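Local structure of CDP-glucose 4,6-dehydratase (Salmonella enterica subsp. enterica serovar Typhi, 1WVG) at residues A[211-216]-A[279-283]; A[225-231]-A[299-305]. The protein catalyses the NAD(+)-dependent conversion of CDP-D-glucose to CDP-4-dehydro-6-deoxy-D-glucose and water, an early step in making CDP-3,6-dideoxy-D-mannose for the lipopolysaccharide O-antigen. All blocks are in the same frame, centred on the assembly; numbering follows the deposited sequence.

Contact 1 of 2, residues A[211-216]-A[279-283]; sequences ILRSFE and MVTLW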
loop_
_atom_site.group_PDB
_atom_site.type_symbol
_atom_site.label_atom_id
_atom_site.label_comp_id
_atom_site.label_asym_id
_atom_site.label_seq_id
_atom_site.Cartn_x
_atom_site.Cartn_y
_atom_site.Cartn_z
ATOM N N ILE A 211 -6.211 -19.941 -32.778
ATOM C CA ILE A 211 -5.159 -20.039 -33.743
ATOM C C ILE A 211 -5.138 -21.365 -34.431
ATOM O O ILE A 211 -5.005 -21.450 -35.648
ATOM C CB ILE A 211 -3.828 -19.830 -33.086
ATOM C CG1 ILE A 211 -3.593 -18.344 -32.807
ATOM C CG2 ILE A 211 -2.812 -20.364 -34.054
ATOM C CD1 ILE A 211 -2.424 -18.111 -31.826
ATOM N N LEU A 212 -5.256 -22.406 -33.626
ATOM C CA LEU A 212 -5.224 -23.776 -34.134
ATOM C C LEU A 212 -6.351 -24.102 -35.114
ATOM O O LEU A 212 -6.186 -24.825 -36.081
ATOM C CB LEU A 212 -5.248 -24.779 -32.960
ATOM C CG LEU A 212 -3.903 -24.919 -32.239
ATOM C CD1 LEU A 212 -3.951 -25.922 -31.065
ATOM C CD2 LEU A 212 -2.850 -25.333 -33.253
ATOM N N ARG A 213 -7.522 -23.555 -34.841
ATOM C CA ARG A 213 -8.706 -23.773 -35.642
ATOM C C ARG A 213 -8.565 -23.150 -37.029
ATOM O O ARG A 213 -8.911 -23.790 -38.024
ATOM C CB ARG A 213 -9.941 -23.269 -34.884
ATOM C CG ARG A 213 -11.256 -23.442 -35.641
ATOM C CD ARG A 213 -11.496 -22.331 -36.661
ATOM N NE ARG A 213 -12.435 -22.695 -37.742
ATOM C CZ ARG A 213 -12.336 -22.279 -39.015
ATOM N NH1 ARG A 213 -11.347 -21.495 -39.464
ATOM N NH2 ARG A 213 -13.267 -22.697 -39.882
ATOM N N SER A 214 -8.063 -21.902 -37.074
ATOM C CA SER A 214 -7.831 -21.176 -38.324
ATOM C C SER A 214 -6.773 -21.863 -39.141
ATOM O O SER A 214 -6.927 -22.140 -40.327
ATOM C CB SER A 214 -7.331 -19.789 -38.029
ATOM O OG SER A 214 -8.290 -19.131 -37.215
ATOM N N PHE A 215 -5.677 -22.157 -38.489
ATOM C CA PHE A 215 -4.641 -22.821 -39.225
ATOM C C PHE A 215 -5.118 -24.084 -39.907
ATOM O O PHE A 215 -4.863 -24.339 -41.091
ATOM C CB PHE A 215 -3.444 -23.131 -38.327
ATOM C CG PHE A 215 -2.684 -21.852 -38.050
ATOM C CD1 PHE A 215 -3.222 -20.608 -38.390
ATOM C CD2 PHE A 215 -1.434 -21.880 -37.430
ATOM C CE1 PHE A 215 -2.552 -19.405 -38.129
ATOM C CE2 PHE A 215 -0.749 -20.690 -37.165
ATOM C CZ PHE A 215 -1.300 -19.452 -37.512
ATOM N N GLU A 216 -5.775 -24.881 -39.093
ATOM C CA GLU A 216 -6.315 -26.159 -39.477
ATOM C C GLU A 216 -7.075 -26.069 -40.785
ATOM O O GLU A 216 -6.846 -26.857 -41.695
ATOM C CB GLU A 216 -7.339 -26.545 -38.409
ATOM C CG GLU A 216 -6.993 -27.783 -37.580
ATOM C CD GLU A 216 -8.261 -28.318 -36.986
ATOM O OE1 GLU A 216 -8.953 -27.674 -36.186
ATOM O OE2 GLU A 216 -8.585 -29.512 -37.464
ATOM N N MET A 279 3.731 -19.226 -33.727
ATOM C CA MET A 279 2.784 -20.246 -34.097
ATOM C C MET A 279 2.741 -20.359 -35.639
ATOM O O MET A 279 2.845 -21.457 -36.209
ATOM C CB MET A 279 1.413 -19.920 -33.451
ATOM C CG MET A 279 1.359 -20.259 -31.947
ATOM S SD MET A 279 1.573 -22.058 -31.650
ATOM C CE MET A 279 -0.166 -22.564 -31.797
ATOM N N VAL A 280 2.631 -19.199 -36.327
ATOM C CA VAL A 280 2.622 -19.134 -37.795
ATOM C C VAL A 280 3.811 -19.931 -38.325
ATOM O O VAL A 280 3.750 -20.826 -39.180
ATOM C CB VAL A 280 2.700 -17.670 -38.271
ATOM C CG1 VAL A 280 3.344 -17.561 -39.656
ATOM C CG2 VAL A 280 1.338 -16.945 -38.187
ATOM N N THR A 281 4.934 -19.598 -37.732
ATOM C CA THR A 281 6.168 -20.231 -38.068
ATOM C C THR A 281 6.169 -21.735 -37.797
ATOM O O THR A 281 6.622 -22.528 -38.622
ATOM C CB THR A 281 7.232 -19.517 -37.234
ATOM O OG1 THR A 281 7.489 -18.256 -37.820
ATOM C CG2 THR A 281 8.482 -20.377 -37.128
ATOM N N LEU A 282 5.685 -22.109 -36.611
ATOM C CA LEU A 282 5.636 -23.478 -36.186
ATOM C C LEU A 282 4.748 -24.306 -37.077
ATOM O O LEU A 282 5.046 -25.456 -37.380
ATOM C CB LEU A 282 5.021 -23.445 -34.788
ATOM C CG LEU A 282 6.111 -23.165 -33.777
ATOM C CD1 LEU A 282 5.542 -23.331 -32.368
ATOM C CD2 LEU A 282 7.210 -24.201 -33.973
ATOM N N TRP A 283 3.606 -23.724 -37.464
ATOM C CA TRP A 283 2.640 -24.417 -38.314
ATOM C C TRP A 283 3.160 -24.543 -39.718
ATOM O O TRP A 283 3.336 -25.632 -40.245
ATOM C CB TRP A 283 1.304 -23.681 -38.373
ATOM C CG TRP A 283 0.209 -24.527 -38.971
ATOM C CD1 TRP A 283 -0.186 -24.513 -40.273
ATOM C CD2 TRP A 283 -0.632 -25.502 -38.296
ATOM N NE1 TRP A 283 -1.212 -25.397 -40.460
ATOM C CE2 TRP A 283 -1.510 -26.023 -39.264
ATOM C CE3 TRP A 283 -0.727 -25.988 -36.977
ATOM C CZ2 TRP A 283 -2.469 -26.991 -38.925
ATOM C CZ3 TRP A 283 -1.673 -26.945 -36.649
ATOM C CH2 TRP A 283 -2.539 -27.447 -37.619
HETATM O O HOH W 1 -3.375 -26.855 -42.508
#
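Phe-215 and Trp-283 carry an apolar helix-helix contact that joins the ends of helices 207-216 and 272-283, well away from the centre of the chain. The two short segments run roughly the same way, crossing at -42°, and their axes stay 11.3 Å apart, a gap filled by large side chains. The two aromatic side chains run antiparallel alongside one another. Phe-215 lays its CB over one face of the indole, 3.6 Å from the centroid of the five-membered ring of Trp-283 and close to the ring normal, a CH-pi contact. The rings themselves meet obliquely, with planes at 59°, and CD2 of Phe-215 comes to 3.4 Å from CB of Trp-283. A first torsion of -167° swings the indole of Trp-283 away from its own N and over to the facing helix, where CZ3 lies 3.9 Å from CD2 of Leu-212. The far end of the Phe-215 ring meets the other helix, its CZ 3.7 Å from CG2 of Val-280, while the carbonyl oxygen of Met-279 lies at the ring edge. Met-279, bent at both chi2 and chi3, carries its methyl CE across, between Ile-211 and Leu-212, 4.1 Å from CG2 of the former. A water also bridges the two helices, donating to the carbonyl oxygen of Phe-215 and weakly accepting from NE1 of Trp-283. Lys-334 of helix 322-337 makes a cation-pi contact with Trp-283, and Val-221 of strand 221-223 packs against Ile-211 and Phe-215. The result is an apolar packing of two helix C-terminal ends in the nucleotide-sugar-binding part of an extended short-chain dehydrogenase/reductase, the side chain of Ile-211 about 6 Å from the bound CDP-xylose.

Contact 2 of 2, residues A[225-231]-A[299-305]; sequences NPYSIRP and EAHYLKL. With CXY (cytidine-5'-diphospho-beta-D-xylose), chain D.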
loop_
_atom_site.group_PDB
_atom_site.type_symbol
_atom_site.label_atom_id
_atom_site.label_comp_id
_atom_site.label_asym_id
_atom_site.label_seq_id
_atom_site.Cartn_x
_atom_site.Cartn_y
_atom_site.Cartn_z
ATOM N N ASN A 225 -5.854 -8.323 -29.884
ATOM C CA ASN A 225 -4.933 -7.541 -29.007
ATOM C C ASN A 225 -3.487 -8.022 -28.992
ATOM O O ASN A 225 -3.048 -8.633 -28.012
ATOM C CB ASN A 225 -5.432 -7.703 -27.561
ATOM C CG ASN A 225 -6.796 -7.088 -27.378
ATOM O OD1 ASN A 225 -6.946 -5.876 -27.533
ATOM N ND2 ASN A 225 -7.784 -7.909 -27.037
ATOM N N PRO A 226 -2.766 -7.729 -30.075
ATOM C CA PRO A 226 -1.401 -8.134 -30.353
ATOM C C PRO A 226 -0.368 -7.796 -29.314
ATOM O O PRO A 226 0.648 -8.491 -29.174
ATOM C CB PRO A 226 -0.994 -7.457 -31.667
ATOM C CG PRO A 226 -2.150 -6.574 -32.073
ATOM C CD PRO A 226 -3.306 -6.813 -31.112
ATOM N N TYR A 227 -0.613 -6.703 -28.619
ATOM C CA TYR A 227 0.338 -6.309 -27.610
ATOM C C TYR A 227 -0.069 -6.689 -26.187
ATOM O O TYR A 227 0.501 -6.224 -25.197
ATOM C CB TYR A 227 0.642 -4.823 -27.711
ATOM C CG TYR A 227 0.843 -4.396 -29.129
ATOM C CD1 TYR A 227 -0.140 -3.663 -29.792
ATOM C CD2 TYR A 227 2.020 -4.708 -29.805
ATOM C CE1 TYR A 227 0.048 -3.246 -31.111
ATOM C CE2 TYR A 227 2.216 -4.296 -31.124
ATOM C CZ TYR A 227 1.230 -3.562 -31.784
ATOM O OH TYR A 227 1.415 -3.152 -33.087
ATOM N N SER A 228 -1.081 -7.511 -26.040
ATOM C CA SER A 228 -1.382 -7.838 -24.688
ATOM C C SER A 228 -0.358 -8.876 -24.246
ATOM O O SER A 228 0.257 -9.590 -25.064
ATOM C CB SER A 228 -2.804 -8.340 -24.541
ATOM O OG SER A 228 -3.683 -7.250 -24.707
ATOM N N ILE A 229 -0.211 -8.939 -22.937
ATOM C CA ILE A 229 0.665 -9.862 -22.280
ATOM C C ILE A 229 -0.118 -10.725 -21.285
ATOM O O ILE A 229 -1.003 -10.209 -20.588
ATOM C CB ILE A 229 1.669 -9.035 -21.506
ATOM C CG1 ILE A 229 2.601 -8.436 -22.546
ATOM C CG2 ILE A 229 2.414 -9.976 -20.560
ATOM C CD1 ILE A 229 3.492 -7.354 -21.968
ATOM N N ARG A 230 0.246 -12.013 -21.205
ATOM C CA ARG A 230 -0.361 -12.987 -20.294
ATOM C C ARG A 230 0.744 -13.886 -19.785
ATOM O O ARG A 230 1.798 -13.982 -20.424
ATOM C CB ARG A 230 -1.333 -13.895 -21.058
ATOM C CG ARG A 230 -2.624 -13.212 -21.482
ATOM C CD ARG A 230 -3.344 -12.614 -20.278
ATOM N NE ARG A 230 -4.632 -12.059 -20.590
ATOM C CZ ARG A 230 -4.822 -10.782 -20.842
ATOM N NH1 ARG A 230 -3.832 -9.898 -20.834
ATOM N NH2 ARG A 230 -6.055 -10.385 -21.102
ATOM N N PRO A 231 0.503 -14.582 -18.681
ATOM C CA PRO A 231 1.517 -15.465 -18.149
ATOM C C PRO A 231 1.422 -16.818 -18.818
ATOM O O PRO A 231 1.091 -17.813 -18.178
ATOM C CB PRO A 231 1.236 -15.621 -16.630
ATOM C CG PRO A 231 -0.010 -14.797 -16.315
ATOM C CD PRO A 231 -0.519 -14.239 -17.653
ATOM N N GLU A 299 -10.959 -6.134 -21.892
ATOM C CA GLU A 299 -10.023 -7.164 -21.501
ATOM C C GLU A 299 -8.745 -6.476 -21.028
ATOM O O GLU A 299 -8.376 -5.431 -21.554
ATOM C CB GLU A 299 -9.633 -8.062 -22.681
ATOM C CG GLU A 299 -10.606 -9.213 -23.016
ATOM C CD GLU A 299 -10.000 -10.232 -23.955
ATOM O OE1 GLU A 299 -9.234 -11.130 -23.609
ATOM O OE2 GLU A 299 -10.364 -10.038 -25.202
ATOM N N ALA A 300 -8.060 -7.072 -20.050
ATOM C CA ALA A 300 -6.815 -6.523 -19.514
ATOM C C ALA A 300 -5.697 -6.591 -20.520
ATOM O O ALA A 300 -5.536 -7.573 -21.223
ATOM C CB ALA A 300 -6.328 -7.365 -18.338
ATOM N N HIS A 301 -4.880 -5.550 -20.530
ATOM C CA HIS A 301 -3.732 -5.551 -21.416
ATOM C C HIS A 301 -2.565 -6.358 -20.819
ATOM O O HIS A 301 -1.985 -7.262 -21.425
ATOM C CB HIS A 301 -3.257 -4.093 -21.580
ATOM C CG HIS A 301 -4.356 -3.279 -22.155
ATOM N ND1 HIS A 301 -5.221 -3.807 -23.119
ATOM C CD2 HIS A 301 -4.739 -1.996 -21.900
ATOM C CE1 HIS A 301 -6.089 -2.850 -23.430
ATOM N NE2 HIS A 301 -5.827 -1.752 -22.718
ATOM N N TYR A 302 -2.178 -5.989 -19.599
ATOM C CA TYR A 302 -1.050 -6.662 -18.991
ATOM C C TYR A 302 -1.444 -7.467 -17.816
ATOM O O TYR A 302 -2.159 -6.975 -16.948
ATOM C CB TYR A 302 -0.014 -5.701 -18.411
ATOM C CG TYR A 302 0.458 -4.737 -19.434
ATOM C CD1 TYR A 302 0.386 -3.375 -19.159
ATOM C CD2 TYR A 302 0.931 -5.174 -20.670
ATOM C CE1 TYR A 302 0.804 -2.435 -20.098
ATOM C CE2 TYR A 302 1.343 -4.241 -21.623
ATOM C CZ TYR A 302 1.283 -2.876 -21.331
ATOM O OH TYR A 302 1.680 -1.949 -22.254
ATOM N N LEU A 303 -0.895 -8.680 -17.821
ATOM C CA LEU A 303 -1.086 -9.621 -16.731
ATOM C C LEU A 303 0.143 -10.518 -16.507
ATOM O O LEU A 303 0.446 -11.352 -17.353
ATOM C CB LEU A 303 -2.387 -10.446 -16.845
ATOM C CG LEU A 303 -2.584 -11.418 -15.682
ATOM C CD1 LEU A 303 -2.514 -10.619 -14.385
ATOM C CD2 LEU A 303 -3.941 -12.114 -15.790
ATOM N N LYS A 304 0.843 -10.348 -15.356
ATOM C CA LYS A 304 2.004 -11.179 -15.016
ATOM C C LYS A 304 1.834 -11.631 -13.578
ATOM O O LYS A 304 1.150 -10.973 -12.781
ATOM C CB LYS A 304 3.328 -10.424 -15.107
ATOM C CG LYS A 304 3.757 -10.174 -16.540
ATOM C CD LYS A 304 5.231 -9.830 -16.692
ATOM C CE LYS A 304 5.710 -8.778 -15.716
ATOM N NZ LYS A 304 7.062 -8.317 -16.072
ATOM N N LEU A 305 2.459 -12.744 -13.237
ATOM C CA LEU A 305 2.420 -13.279 -11.867
ATOM C C LEU A 305 3.831 -13.405 -11.277
ATOM O O LEU A 305 4.751 -13.985 -11.902
ATOM C CB LEU A 305 1.938 -14.744 -11.886
ATOM C CG LEU A 305 0.467 -14.913 -12.231
ATOM C CD1 LEU A 305 0.120 -16.401 -12.313
ATOM C CD2 LEU A 305 -0.363 -14.227 -11.150
HETATM O O1B CXY D . -6.591 -14.284 -20.633
HETATM P PB CXY D . -7.894 -14.963 -21.007
HETATM O O2B CXY D . -9.026 -14.010 -21.288
HETATM O "O1'" CXY D . -8.327 -16.006 -19.812
HETATM O O3A CXY D . -7.359 -15.759 -22.218
HETATM P PA CXY D . -7.631 -15.612 -23.835
HETATM O O1A CXY D . -6.877 -16.738 -24.450
HETATM O O2A CXY D . -9.079 -15.612 -24.131
HETATM O O5D CXY D . -7.022 -14.170 -24.129
HETATM C C5D CXY D . -5.595 -14.040 -24.170
HETATM C C4D CXY D . -5.253 -12.723 -24.825
HETATM O O4D CXY D . -5.231 -12.937 -26.258
HETATM C C3D CXY D . -6.171 -11.532 -24.550
HETATM O O3D CXY D . -5.509 -10.218 -24.488
HETATM C C2D CXY D . -7.085 -11.670 -25.781
HETATM O O2D CXY D . -7.711 -10.408 -26.029
HETATM C C1D CXY D . -6.061 -11.983 -26.848
HETATM N N1 CXY D . -6.635 -12.569 -28.063
HETATM C C6 CXY D . -7.310 -13.778 -28.003
HETATM C C5 CXY D . -7.822 -14.354 -29.062
HETATM C C4 CXY D . -7.730 -13.753 -30.347
HETATM N N3 CXY D . -7.023 -12.540 -30.352
HETATM C C2 CXY D . -6.467 -11.898 -29.259
HETATM N N4 CXY D . -8.205 -14.199 -31.386
HETATM O O2 CXY D . -5.877 -10.815 -29.334
HETATM C "C1'" CXY D . -7.730 -17.286 -19.934
HETATM C "C2'" CXY D . -8.788 -18.281 -19.527
HETATM C "C3'" CXY D . -9.143 -17.969 -18.087
HETATM C "C4'" CXY D . -7.906 -18.091 -17.197
HETATM C "C5'" CXY D . -6.806 -17.176 -17.720
HETATM O "O2'" CXY D . -9.981 -18.154 -20.330
HETATM O "O3'" CXY D . -10.097 -18.936 -17.611
HETATM O "O4'" CXY D . -8.239 -17.772 -15.848
HETATM O "O5'" CXY D . -6.540 -17.440 -19.101
HETATM O O HOH W 2 -6.062 -7.895 -24.135
HETATM O O HOH W 3 -8.693 -11.544 -21.188
#
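One carbonyl oxygen, that of Ala-300, takes both terminal nitrogens of Arg-230 end-on, each at 2.9 Å: NH1 and NH2 converge on a single acceptor lying in the guanidinium plane. NH1 also bonds to the carbonyl oxygen of Ile-229, so backbone atoms of both loops fix the rotation of the guanidinium plane. A bend at chi2 (-56°) folds the arginine back toward its own backbone, and NE is then directed at the diphosphate of CDP-xylose, donating to O1B at 3.0 Å in a nearly straight bond of 164°. Over one guanidinium face lies the ribose hydroxyl O3D. A water links NH2 with OE1 of Glu-299 and the phosphate oxygen O2B. Asn-225 reads the nucleoside twice: its backbone N donates to the cytosine O2 at 2.6 Å and its ND2 to the ribose O2D at 2.7 Å. That hydroxyl also donates weakly to OE2 of Glu-299, whose carboxylate is salt-bridged to Arg-224. The two backbones are joined by the bond from N of Ile-229 to O of His-301, 2.9 Å long. CD1 of Ile-229 touches the Tyr-302 ring at CD2, 3.6 Å away, and Pro-231 packs on Leu-303 and Leu-305. Glu-140 accepts from the backbone N of His-301 and of Tyr-302, while Lys-304 pairs with Asp-266 and reaches Ser-308 of the second subunit. The 225-231 loop runs from strand 221-223 past the start of helix 272-283, where Ser-228 meets Val-272, to strand 232-234; the 299-305 loop leads on to helix 308-314.

Both contacts are partly buried and belong to the part of the chain that holds CDP-xylose, yet their chemistry follows position. Contact 1 has no exposed touching residue although its centre lies about 23 Å from that of the chain, against about 18 Å for contact 2, which mixes buried ligand-binding residues with exposed ones. Contact 1 couples regular helices through apolar and aromatic side chains; contact 2 joins irregular loops through a backbone bond, some apolar packing and polar side chains that also hold the ligand. Strand 221-223 packs on helix 207-216 and leads into the 225-231 loop, which helix 272-283 meets at its beginning. The contacts' nearest atoms lie about 10 Å apart.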